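Local coordinates for hypothetical protein lpg0944 (Legionella pneumophila subsp. pneumophila str. Philadelphia 1, PDB 4RXV), which is uncharacterised, but is the N-terminal peptidase-like domain of a bacterial protein and may be a cysteine peptidase of the papain-like clan, at residues Val23-Asn28 / Val99-Asn104; Ile141-Pro146 / Glu161-Gly166; Gly166-Asp171 / Ala184-Lys189. All coordinates share one frame; numbering follows the deposited sequence. Where two conformers were deposited one is given.

Contact 1 (Val23-Asn28 / Val99-Asn104); sequences VADIGN and VSECSN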
ATOM      1  N   VAL A  23       7.484  -9.280  -4.561  1.00 10.16           N
ATOM      2  CA  VAL A  23       6.987  -8.225  -5.430  1.00  9.97           C
ATOM      3  C   VAL A  23       7.011  -8.833  -6.843  1.00  9.48           C
ATOM      4  O   VAL A  23       8.068  -8.935  -7.488  1.00 10.49           O
ATOM      5  CB  VAL A  23       7.831  -6.944  -5.340  1.00 10.18           C
ATOM      6  CG1 VAL A  23       7.286  -5.894  -6.252  1.00 10.38           C
ATOM      7  CG2 VAL A  23       7.846  -6.433  -3.913  1.00 12.95           C
ATOM      8  N   ALA A  24       5.844  -9.265  -7.319  1.00  9.58           N
ATOM      9  CA  ALA A  24       5.774 -10.126  -8.503  1.00 10.79           C
ATOM     10  C   ALA A  24       6.160  -9.432  -9.803  1.00 11.62           C
ATOM     11  O   ALA A  24       6.498 -10.103 -10.781  1.00 12.81           O
ATOM     12  CB  ALA A  24       4.375 -10.737  -8.611  1.00 12.93           C
ATOM     13  N   ASP A  25       6.145  -8.101  -9.804  1.00 10.62           N
ATOM     14  CA  ASP A  25       6.470  -7.316 -10.989  1.00 10.76           C
ATOM     15  C   ASP A  25       7.806  -6.582 -10.841  1.00 10.82           C
ATOM     16  O   ASP A  25       8.064  -5.648 -11.588  1.00 10.54           O
ATOM     17  CB  ASP A  25       5.350  -6.331 -11.337  1.00 10.87           C
ATOM     18  CG  ASP A  25       5.010  -5.388 -10.206  1.00 10.34           C
ATOM     19  OD1 ASP A  25       5.601  -5.484  -9.104  1.00 10.81           O
ATOM     20  OD2 ASP A  25       4.100  -4.563 -10.424  1.00 11.72           O
ATOM     21  N   ILE A  26       8.645  -7.008  -9.901  1.00 10.71           N
ATOM     22  CA  ILE A  26       9.908  -6.326  -9.650  1.00 11.03           C
ATOM     23  C   ILE A  26      10.744  -6.209 -10.923  1.00 11.88           C
ATOM     24  O   ILE A  26      11.401  -5.204 -11.146  1.00 12.06           O
ATOM     25  CB  ILE A  26      10.670  -7.025  -8.495  1.00 11.25           C
ATOM     26  CG1 ILE A  26      11.920  -6.251  -8.093  1.00 12.56           C
ATOM     27  CG2 ILE A  26      10.997  -8.474  -8.830  1.00 11.85           C
ATOM     28  CD1 ILE A  26      12.346  -6.539  -6.681  1.00 13.89           C
ATOM     29  N   GLY A  27      10.711  -7.236 -11.770  1.00 10.85           N
ATOM     30  CA  GLY A  27      11.495  -7.248 -12.999  1.00 11.28           C
ATOM     31  C   GLY A  27      11.019  -6.255 -14.042  1.00 10.93           C
ATOM     32  O   GLY A  27      11.748  -5.937 -14.969  1.00 12.04           O
ATOM     33  N   ASN A  28       9.776  -5.799 -13.925  0.58 10.86           N
ATOM     34  CA  ASN A  28       9.227  -4.834 -14.872  0.58 11.33           C
ATOM     35  C   ASN A  28       9.596  -3.393 -14.527  0.58 10.27           C
ATOM     36  O   ASN A  28       9.430  -2.491 -15.351  0.58 11.10           O
ATOM     37  CB  ASN A  28       7.701  -4.933 -14.912  0.58 13.23           C
ATOM     38  CG  ASN A  28       7.209  -6.199 -15.570  0.58 17.21           C
ATOM     39  OD1 ASN A  28       7.852  -7.249 -15.509  0.58 15.82           O
ATOM     40  ND2 ASN A  28       6.050  -6.109 -16.205  0.58 23.03           N
ATOM     41  N   VAL A  99       2.521 -11.970  -1.399  1.00  8.69           N
ATOM     42  CA  VAL A  99       2.775 -11.500  -2.751  1.00  8.66           C
ATOM     43  C   VAL A  99       1.934 -10.291  -3.079  1.00  8.24           C
ATOM     44  O   VAL A  99       0.748 -10.273  -2.815  1.00  9.17           O
ATOM     45  CB  VAL A  99       2.431 -12.594  -3.793  1.00 10.33           C
ATOM     46  CG1 VAL A  99       2.802 -12.120  -5.207  1.00 11.60           C
ATOM     47  CG2 VAL A  99       3.089 -13.910  -3.475  1.00 11.86           C
ATOM     48  N   SER A 100       2.545  -9.313  -3.745  1.00  8.43           N
ATOM     49  CA  SER A 100       1.789  -8.207  -4.329  1.00  8.75           C
ATOM     50  C   SER A 100       2.577  -7.582  -5.488  1.00  9.46           C
ATOM     51  O   SER A 100       3.603  -8.124  -5.923  1.00 10.00           O
ATOM     52  CB  SER A 100       1.393  -7.186  -3.265  1.00  9.24           C
ATOM     53  OG  SER A 100       0.374  -6.344  -3.725  1.00 10.18           O
ATOM     54  N   GLU A 101       2.079  -6.465  -6.013  1.00  9.54           N
ATOM     55  CA  GLU A 101       2.649  -5.846  -7.197  1.00  9.58           C
ATOM     56  C   GLU A 101       2.187  -4.378  -7.264  1.00  8.90           C
ATOM     57  O   GLU A 101       1.486  -3.883  -6.364  1.00  9.34           O
ATOM     58  CB  GLU A 101       2.316  -6.659  -8.467  1.00 10.33           C
ATOM     59  CG  GLU A 101       0.889  -7.179  -8.523  1.00 11.32           C
ATOM     60  CD  GLU A 101      -0.096  -6.060  -8.454  1.00 12.51           C
ATOM     61  OE1 GLU A 101      -0.897  -6.012  -7.501  1.00 14.48           O
ATOM     62  OE2 GLU A 101      -0.051  -5.197  -9.356  1.00 14.33           O
ATOM     63  N   CYS A 102       2.602  -3.673  -8.309  1.00  9.38           N
ATOM     64  CA  CYS A 102       2.523  -2.215  -8.373  1.00  9.67           C
ATOM     65  C   CYS A 102       1.112  -1.657  -8.265  1.00  9.70           C
ATOM     66  O   CYS A 102       0.912  -0.555  -7.753  1.00  9.92           O
ATOM     67  CB  CYS A 102       3.159  -1.755  -9.694  1.00 10.26           C
ATOM     68  SG  CYS A 102       3.528  -0.020  -9.868  1.00 10.51           S
ATOM     69  N   SER A 103       0.146  -2.396  -8.792  0.78  9.81           N
ATOM     70  CA  SER A 103      -1.236  -1.949  -8.765  0.78 10.65           C
ATOM     71  C   SER A 103      -1.898  -2.107  -7.401  0.78 10.74           C
ATOM     72  O   SER A 103      -2.356  -1.133  -6.835  0.78 13.19           O
ATOM     73  CB  SER A 103      -2.038  -2.678  -9.842  0.78 13.48           C
ATOM     74  OG  SER A 103      -1.650  -2.203 -11.108  0.78 15.22           O
ATOM     75  N   ASN A 104      -1.954  -3.318  -6.873  1.00  8.94           N
ATOM     76  CA  ASN A 104      -2.844  -3.605  -5.738  1.00  9.67           C
ATOM     77  C   ASN A 104      -2.179  -3.495  -4.391  1.00  8.29           C
ATOM     78  O   ASN A 104      -2.893  -3.512  -3.397  1.00  8.87           O
ATOM     79  CB  ASN A 104      -3.483  -4.999  -5.853  1.00 11.28           C
ATOM     80  CG  ASN A 104      -4.451  -5.126  -7.015  1.00 13.09           C
ATOM     81  OD1 ASN A 104      -4.741  -4.145  -7.721  1.00 13.74           O
ATOM     82  ND2 ASN A 104      -4.992  -6.328  -7.197  1.00 15.27           N
TER
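Asp25 reaches out of a type I turn, Val23 to Ile26, to take hold of the backbone where strand 95-100 ends. Its chi1 of 57° places CG in the crowded position between backbone N and carbonyl carbon. CB lies 4.2 Å from Glu101 CB and CG 3.4 Å from the same atom, the two side chains crossing at about a right angle. OD1 passes Glu101 CA at 3.5 Å and accepts a hydrogen bond from the indole NE1 of Trp173. OD2 accepts Cys102 N at 2.7 Å on its syn lone pair, with an N-H...O angle of 159°. A short carboxylate suits the place: each oxygen grips one neighbour, fixing the plane. Cys102 lies a few residues before helix 105-114, its backbone O hydrogen-bonded to His139 ND1; since Asp171 OD2 bonds His139 NE2, the trio is consistent with the site of a papain-like peptidase, though no activity is established. Earlier along both segments, Val23 and Ser100 form a parallel bridge, with Ala24 N bonded almost along the C=O axis to Ser100 O (2.9 Å). Just past the bridge, the small Ala24 has its CB 4.0 Å from Val99 CG1. Glu101 bends at chi2: OE1 accepts Asn104 N on its syn lone pair, whereas Ser103 N meets OE2 from above the carboxylate plane. Asp25 OD2 and Glu101 OE2, 4.3 Å apart, are like charges that the backbone donors probably offset.

Contact 2 (Ile141-Pro146 / Glu161-Gly166); sequences ITLLVP and EVFPIG
The end-to-end directions of Leu143-Pro146 and Phe163-Gly166 lie 63° apart and converge on Pro146 and Gly166, whose CA atoms are 6.3 Å apart, with no hydrogen bond between the segments. This is the long connection between two neighbouring antiparallel strands, 136-146 and 168-170, of the four-stranded sheet: the loop folds back beside the strand it has just left, and plain apolar packing holds it there. Leu143 carries the inner end. Its CG stands anti to the carbonyl carbon, and the branched tip brings CD1 to 3.9 Å and CD2 to 4.1 Å from Phe163 CE1, crossing the ring obliquely. Phe163, with CG anti to its backbone N (chi1 -164°), swings its ring in toward the strand; the same ring meets Phe199 edge-to-face, so it touches both Leu143 and Phe199. Further out, two prolines suit a seam without cross-bonds, having no N-H to leave unused, and Pro146 CD approaches Pro164 CB at 4.5 Å. Gly166 has a positive phi, at which a CB would press on the preceding carbonyl O and clash with Pro146 CG. The proline ring lies against the loop backbone, where Pro146 CG touches Ile165 O at 3.3 Å.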
ATOM      1  N   ILE A 141      -1.618   4.164  -4.988  1.00  7.72           N
ATOM      2  CA  ILE A 141      -1.021   4.713  -3.776  1.00  7.78           C
ATOM      3  C   ILE A 141      -2.131   5.024  -2.796  1.00  7.63           C
ATOM      4  O   ILE A 141      -3.213   5.451  -3.191  1.00  8.04           O
ATOM      5  CB  ILE A 141      -0.228   6.029  -4.110  1.00  8.06           C
ATOM      6  CG1 ILE A 141       0.947   5.695  -5.043  1.00  8.91           C
ATOM      7  CG2 ILE A 141       0.233   6.719  -2.854  1.00  9.86           C
ATOM      8  CD1 ILE A 141       1.665   6.938  -5.569  1.00  9.60           C
ATOM      9  N   THR A 142      -1.872   4.844  -1.510  1.00  7.06           N
ATOM     10  CA  THR A 142      -2.812   5.195  -0.449  1.00  6.69           C
ATOM     11  C   THR A 142      -2.448   6.543   0.121  1.00  6.23           C
ATOM     12  O   THR A 142      -1.262   6.848   0.307  1.00  7.56           O
ATOM     13  CB  THR A 142      -2.889   4.062   0.562  1.00  7.20           C
ATOM     14  OG1 THR A 142      -3.522   2.970  -0.104  1.00  8.03           O
ATOM     15  CG2 THR A 142      -3.678   4.408   1.812  1.00  8.03           C
ATOM     16  N   LEU A 143      -3.465   7.352   0.413  1.00  6.77           N
ATOM     17  CA  LEU A 143      -3.289   8.659   1.036  1.00  7.01           C
ATOM     18  C   LEU A 143      -4.026   8.735   2.360  1.00  7.44           C
ATOM     19  O   LEU A 143      -5.119   8.195   2.516  1.00  7.95           O
ATOM     20  CB  LEU A 143      -3.819   9.804   0.170  1.00  7.54           C
ATOM     21  CG  LEU A 143      -3.288   9.895  -1.256  1.00  8.05           C
ATOM     22  CD1 LEU A 143      -4.012  11.047  -1.982  1.00  8.82           C
ATOM     23  CD2 LEU A 143      -1.795  10.075  -1.278  1.00  8.60           C
ATOM     24  N   LEU A 144      -3.410   9.451   3.285  1.00  7.18           N
ATOM     25  CA  LEU A 144      -4.067   9.966   4.484  1.00  7.90           C
ATOM     26  C   LEU A 144      -4.268  11.456   4.307  1.00  8.52           C
ATOM     27  O   LEU A 144      -3.298  12.186   4.140  1.00  9.07           O
ATOM     28  CB  LEU A 144      -3.207   9.699   5.718  1.00  8.56           C
ATOM     29  CG  LEU A 144      -3.067   8.220   6.088  1.00  9.24           C
ATOM     30  CD1 LEU A 144      -1.826   7.989   6.942  1.00 11.68           C
ATOM     31  CD2 LEU A 144      -4.285   7.732   6.812  1.00 12.63           C
ATOM     32  N   VAL A 145      -5.521  11.906   4.267  0.53  8.80           N
ATOM     33  CA  VAL A 145      -5.797  13.329   4.098  0.53 10.06           C
ATOM     34  C   VAL A 145      -6.436  13.862   5.368  0.53 10.84           C
ATOM     35  O   VAL A 145      -7.234  13.191   5.991  0.53 10.81           O
ATOM     36  CB  VAL A 145      -6.681  13.622   2.857  0.53 12.10           C
ATOM     37  CG1 VAL A 145      -5.933  13.225   1.572  0.53 13.02           C
ATOM     38  CG2 VAL A 145      -8.027  12.934   2.939  0.53 11.19           C
ATOM     39  N   PRO A 146      -6.065  15.074   5.780  1.00 14.32           N
ATOM     40  CA  PRO A 146      -6.675  15.616   6.986  1.00 15.74           C
ATOM     41  C   PRO A 146      -8.187  15.694   6.845  1.00 14.53           C
ATOM     42  O   PRO A 146      -8.719  15.968   5.779  1.00 15.89           O
ATOM     43  CB  PRO A 146      -6.037  17.001   7.100  1.00 20.27           C
ATOM     44  CG  PRO A 146      -4.714  16.845   6.434  1.00 21.65           C
ATOM     45  CD  PRO A 146      -4.979  15.937   5.284  1.00 19.06           C
ATOM     46  N   GLU A 161      -2.018  21.206  -7.025  1.00 16.67           N
ATOM     47  CA  GLU A 161      -2.761  22.373  -6.541  1.00 19.03           C
ATOM     48  C   GLU A 161      -4.096  21.996  -5.893  1.00 18.59           C
ATOM     49  O   GLU A 161      -4.756  22.852  -5.313  1.00 20.31           O
ATOM     50  CB  GLU A 161      -2.954  23.436  -7.634  1.00 25.32           C
ATOM     51  CG  GLU A 161      -3.952  23.083  -8.708  1.00 30.08           C
ATOM     52  CD  GLU A 161      -3.362  22.214  -9.800  1.00 37.88           C
ATOM     53  OE1 GLU A 161      -4.036  22.040 -10.840  1.00 40.49           O
ATOM     54  OE2 GLU A 161      -2.230  21.711  -9.629  1.00 37.00           O
ATOM     55  N   VAL A 162      -4.484  20.725  -5.989  1.00 16.40           N
ATOM     56  CA  VAL A 162      -5.670  20.237  -5.274  1.00 16.08           C
ATOM     57  C   VAL A 162      -5.299  19.083  -4.318  1.00 15.69           C
ATOM     58  O   VAL A 162      -6.131  18.252  -3.974  1.00 17.63           O
ATOM     59  CB  VAL A 162      -6.834  19.866  -6.259  1.00 16.52           C
ATOM     60  CG1 VAL A 162      -7.333  21.118  -6.986  1.00 17.05           C
ATOM     61  CG2 VAL A 162      -6.427  18.820  -7.270  1.00 16.31           C
ATOM     62  N   PHE A 163      -4.043  19.074  -3.862  1.00 15.12           N
ATOM     63  CA  PHE A 163      -3.520  18.075  -2.909  1.00 14.10           C
ATOM     64  C   PHE A 163      -3.445  18.748  -1.527  1.00 13.36           C
ATOM     65  O   PHE A 163      -2.649  19.665  -1.335  1.00 14.84           O
ATOM     66  CB  PHE A 163      -2.135  17.661  -3.381  1.00 14.60           C
ATOM     67  CG  PHE A 163      -1.587  16.394  -2.770  1.00 13.25           C
ATOM     68  CD1 PHE A 163      -2.098  15.160  -3.091  1.00 13.03           C
ATOM     69  CD2 PHE A 163      -0.468  16.441  -1.962  1.00 13.58           C
ATOM     70  CE1 PHE A 163      -1.538  14.008  -2.575  1.00 13.02           C
ATOM     71  CE2 PHE A 163       0.105  15.275  -1.456  1.00 13.73           C
ATOM     72  CZ  PHE A 163      -0.418  14.077  -1.776  1.00 13.11           C
ATOM     73  N   PRO A 164      -4.272  18.311  -0.560  1.00 13.72           N
ATOM     74  CA  PRO A 164      -4.379  19.073   0.689  1.00 15.27           C
ATOM     75  C   PRO A 164      -3.095  19.161   1.491  1.00 14.97           C
ATOM     76  O   PRO A 164      -2.317  18.200   1.505  1.00 14.51           O
ATOM     77  CB  PRO A 164      -5.418  18.286   1.485  1.00 17.14           C
ATOM     78  CG  PRO A 164      -6.241  17.626   0.454  1.00 16.03           C
ATOM     79  CD  PRO A 164      -5.294  17.256  -0.634  1.00 14.41           C
ATOM     80  N   ILE A 165      -2.924  20.291   2.177  1.00 16.17           N
ATOM     81  CA  ILE A 165      -1.872  20.456   3.168  1.00 16.81           C
ATOM     82  C   ILE A 165      -2.013  19.350   4.189  1.00 15.00           C
ATOM     83  O   ILE A 165      -3.106  19.082   4.675  1.00 17.34           O
ATOM     84  CB  ILE A 165      -1.988  21.830   3.916  1.00 20.95           C
ATOM     85  CG1 ILE A 165      -1.751  22.993   2.960  1.00 22.48           C
ATOM     86  CG2 ILE A 165      -0.996  21.918   5.079  1.00 23.02           C
ATOM     87  CD1 ILE A 165      -2.088  24.359   3.548  1.00 25.48           C
ATOM     88  N   GLY A 166      -0.912  18.690   4.512  1.00 14.50           N
ATOM     89  CA  GLY A 166      -0.939  17.675   5.541  1.00 12.24           C
ATOM     90  C   GLY A 166      -1.207  16.271   5.019  1.00 10.54           C
ATOM     91  O   GLY A 166      -1.247  15.326   5.791  1.00 10.40           O
TER

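Contact 3 (Gly166-Asp171 / Ala184-Lys189); sequences GTLIVD and ALAIPK
Ile169 has the most surface buried here, and both its backbone and its side chain are used. Its N-H runs nearly straight to Ile187 O (2.8 Å, 175°), although it arrives above the carbonyl plane; its O accepts Ile187 N at 3.1 Å on an in-plane lone pair. The branched side chain, CG1 anti to the carbonyl carbon, stretches CD1 over the start of the next turn, 3.6 Å from Lys189 CA, while Ile187 CD1 packs against Ile169 CB at 4.0 Å. Ala186 adds a second, weak N-H to Ile169 O, so that two residues face one: a G1 beta bulge. It shifts the antiparallel register by one before the non-hydrogen-bonded pair Val170-Leu185, and the chain turns a corner at Ala186. Ala186 takes the positive phi that such a bulge needs, and its methyl is small enough to sit near Val170 CG2. Leu168 CD2 lies 3.8 Å from Ala186 O and 4.2 Å from Pro188 CD. Asp171 N donates to Ala184 O; its carboxylate, leading away, caps Ala174 N through OD1, and OD2 is hydrogen-bonded to His139 NE2, as would suit the acid of a papain-like site. One water joins Thr167 O to Lys189 N.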
ATOM      1  N   GLY A 166      -0.912  18.690   4.512  1.00 14.50           N
ATOM      2  CA  GLY A 166      -0.939  17.675   5.541  1.00 12.24           C
ATOM      3  C   GLY A 166      -1.207  16.271   5.019  1.00 10.54           C
ATOM      4  O   GLY A 166      -1.247  15.326   5.791  1.00 10.40           O
ATOM      5  N   THR A 167      -1.363  16.108   3.714  1.00  9.76           N
ATOM      6  CA  THR A 167      -1.555  14.774   3.153  1.00  8.96           C
ATOM      7  C   THR A 167      -0.293  13.938   3.339  1.00  8.53           C
ATOM      8  O   THR A 167       0.817  14.411   3.143  1.00  9.69           O
ATOM      9  CB  THR A 167      -1.927  14.845   1.681  1.00 10.13           C
ATOM     10  OG1 THR A 167      -3.142  15.580   1.553  1.00 11.78           O
ATOM     11  CG2 THR A 167      -2.130  13.454   1.102  1.00 10.94           C
ATOM     12  N   LEU A 168      -0.485  12.688   3.744  1.00  7.92           N
ATOM     13  CA  LEU A 168       0.596  11.714   3.845  1.00  8.16           C
ATOM     14  C   LEU A 168       0.413  10.582   2.836  1.00  7.63           C
ATOM     15  O   LEU A 168      -0.690  10.105   2.600  1.00  8.90           O
ATOM     16  CB  LEU A 168       0.659  11.115   5.239  1.00  9.47           C
ATOM     17  CG  LEU A 168       0.903  12.121   6.359  1.00 11.73           C
ATOM     18  CD1 LEU A 168       0.691  11.475   7.718  1.00 13.65           C
ATOM     19  CD2 LEU A 168       2.316  12.700   6.285  1.00 12.99           C
ATOM     20  N   ILE A 169       1.516  10.192   2.221  1.00  7.11           N
ATOM     21  CA  ILE A 169       1.547   9.149   1.213  1.00  7.27           C
ATOM     22  C   ILE A 169       1.919   7.819   1.867  1.00  6.90           C
ATOM     23  O   ILE A 169       2.810   7.777   2.740  1.00  7.51           O
ATOM     24  CB  ILE A 169       2.565   9.543   0.111  1.00  7.77           C
ATOM     25  CG1 ILE A 169       2.004  10.728  -0.689  1.00 10.38           C
ATOM     26  CG2 ILE A 169       2.930   8.394  -0.808  1.00  9.30           C
ATOM     27  CD1 ILE A 169       3.075  11.588  -1.293  1.00 12.26           C
ATOM     28  N   VAL A 170       1.316   6.738   1.397  1.00  6.68           N
ATOM     29  CA  VAL A 170       1.557   5.395   1.903  1.00  6.91           C
ATOM     30  C   VAL A 170       1.683   4.461   0.681  1.00  6.87           C
ATOM     31  O   VAL A 170       0.713   4.212  -0.030  1.00  7.51           O
ATOM     32  CB  VAL A 170       0.461   4.935   2.877  1.00  7.19           C
ATOM     33  CG1 VAL A 170       0.827   3.568   3.419  1.00  8.11           C
ATOM     34  CG2 VAL A 170       0.277   5.960   4.003  1.00  9.25           C
ATOM     35  N   ASP A 171       2.884   3.928   0.490  1.00  6.69           N
ATOM     36  CA  ASP A 171       3.227   3.174  -0.701  1.00  6.58           C
ATOM     37  C   ASP A 171       4.014   1.920  -0.304  1.00  6.68           C
ATOM     38  O   ASP A 171       5.257   1.912  -0.341  1.00  7.34           O
ATOM     39  CB  ASP A 171       4.024   4.058  -1.655  1.00  7.57           C
ATOM     40  CG  ASP A 171       4.241   3.419  -3.017  1.00  7.72           C
ATOM     41  OD1 ASP A 171       4.000   2.193  -3.191  1.00  8.24           O
ATOM     42  OD2 ASP A 171       4.661   4.167  -3.933  1.00  8.72           O
ATOM     43  N   ALA A 184       8.285   6.275   2.010  1.00  7.82           N
ATOM     44  CA  ALA A 184       7.129   5.517   1.529  1.00  7.12           C
ATOM     45  C   ALA A 184       5.984   5.343   2.500  1.00  7.47           C
ATOM     46  O   ALA A 184       4.866   5.150   2.042  1.00  8.71           O
ATOM     47  CB  ALA A 184       7.591   4.144   1.072  1.00  8.48           C
ATOM     48  N   LEU A 185       6.223   5.316   3.799  1.00  7.46           N
ATOM     49  CA  LEU A 185       5.188   4.930   4.767  1.00  7.85           C
ATOM     50  C   LEU A 185       4.789   6.134   5.632  1.00  7.70           C
ATOM     51  O   LEU A 185       5.396   6.404   6.678  1.00  8.05           O
ATOM     52  CB  LEU A 185       5.636   3.753   5.629  1.00  7.72           C
ATOM     53  CG  LEU A 185       5.967   2.462   4.859  1.00  7.76           C
ATOM     54  CD1 LEU A 185       6.414   1.362   5.794  1.00  9.06           C
ATOM     55  CD2 LEU A 185       4.780   1.988   3.992  1.00  8.25           C
ATOM     56  N   ALA A 186       3.728   6.820   5.198  1.00  8.22           N
ATOM     57  CA  ALA A 186       3.110   7.945   5.886  1.00  9.00           C
ATOM     58  C   ALA A 186       4.048   9.144   5.924  1.00  9.08           C
ATOM     59  O   ALA A 186       4.444   9.621   6.995  1.00 10.37           O
ATOM     60  CB  ALA A 186       2.620   7.549   7.260  1.00  9.95           C
ATOM     61  N   ILE A 187       4.404   9.621   4.731  1.00  8.60           N
ATOM     62  CA  ILE A 187       5.342  10.719   4.579  1.00  8.88           C
ATOM     63  C   ILE A 187       4.805  11.774   3.615  1.00  8.43           C
ATOM     64  O   ILE A 187       3.976  11.491   2.753  1.00  8.80           O
ATOM     65  CB  ILE A 187       6.773  10.224   4.114  1.00  9.85           C
ATOM     66  CG1 ILE A 187       6.920   9.915   2.589  1.00 12.34           C
ATOM     67  CG2 ILE A 187       7.251   9.058   4.964  1.00 10.63           C
ATOM     68  CD1 ILE A 187       6.068   8.868   2.024  1.00 12.33           C
ATOM     69  N   PRO A 188       5.258  13.014   3.764  1.00  8.95           N
ATOM     70  CA  PRO A 188       4.862  14.053   2.811  1.00  9.60           C
ATOM     71  C   PRO A 188       5.476  13.859   1.441  1.00  9.61           C
ATOM     72  O   PRO A 188       6.495  13.180   1.287  1.00 10.14           O
ATOM     73  CB  PRO A 188       5.363  15.347   3.457  1.00 11.08           C
ATOM     74  CG  PRO A 188       6.474  14.903   4.341  1.00 12.65           C
ATOM     75  CD  PRO A 188       6.165  13.530   4.803  1.00 10.04           C
ATOM     76  N   LYS A 189       4.883  14.489   0.428  1.00 10.44           N
ATOM     77  CA  LYS A 189       5.339  14.301  -0.940  1.00 11.05           C
ATOM     78  C   LYS A 189       6.804  14.631  -1.156  1.00 10.46           C
ATOM     79  O   LYS A 189       7.451  13.984  -1.957  1.00 11.25           O
ATOM     80  CB  LYS A 189       4.467  15.090  -1.919  1.00 12.43           C
ATOM     81  CG  LYS A 189       4.522  16.592  -1.770  1.00 14.69           C
ATOM     82  CD  LYS A 189       3.640  17.271  -2.810  1.00 18.15           C
ATOM     83  CE  LYS A 189       3.897  18.768  -2.893  1.00 23.36           C
ATOM     84  NZ  LYS A 189       3.691  19.440  -1.583  1.00 28.07           N
TER
HETATM   85  O   HOH W   1       2.350  15.659   1.113  1.00 11.92           O

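From the N terminus, strand 22-23 and its turn meet residues 99-104 in contact 1, which closes a 70-residue excursion that includes helices 37-50, 60-64 and 74-84 and ties the edge of the three-stranded sheet to the approach of helix 105-114. The chain then builds strands 123-133 and 136-146 of the second sheet. Contact 2 closes the 14-residue connection back to strand 136-146, and contact 3 follows at once, sharing Gly166 and closing 12 residues around helix 172-176. The three lie in series; none nests or crosses. Contacts 2 and 3 are joined by Thr142-Val170 and Leu144-Leu168 backbone hydrogen bonds, while contact 1 lies across the chain's centre, linked to contact 3 through His139, which hydrogen-bonds to Cys102 O and Asp171 OD2.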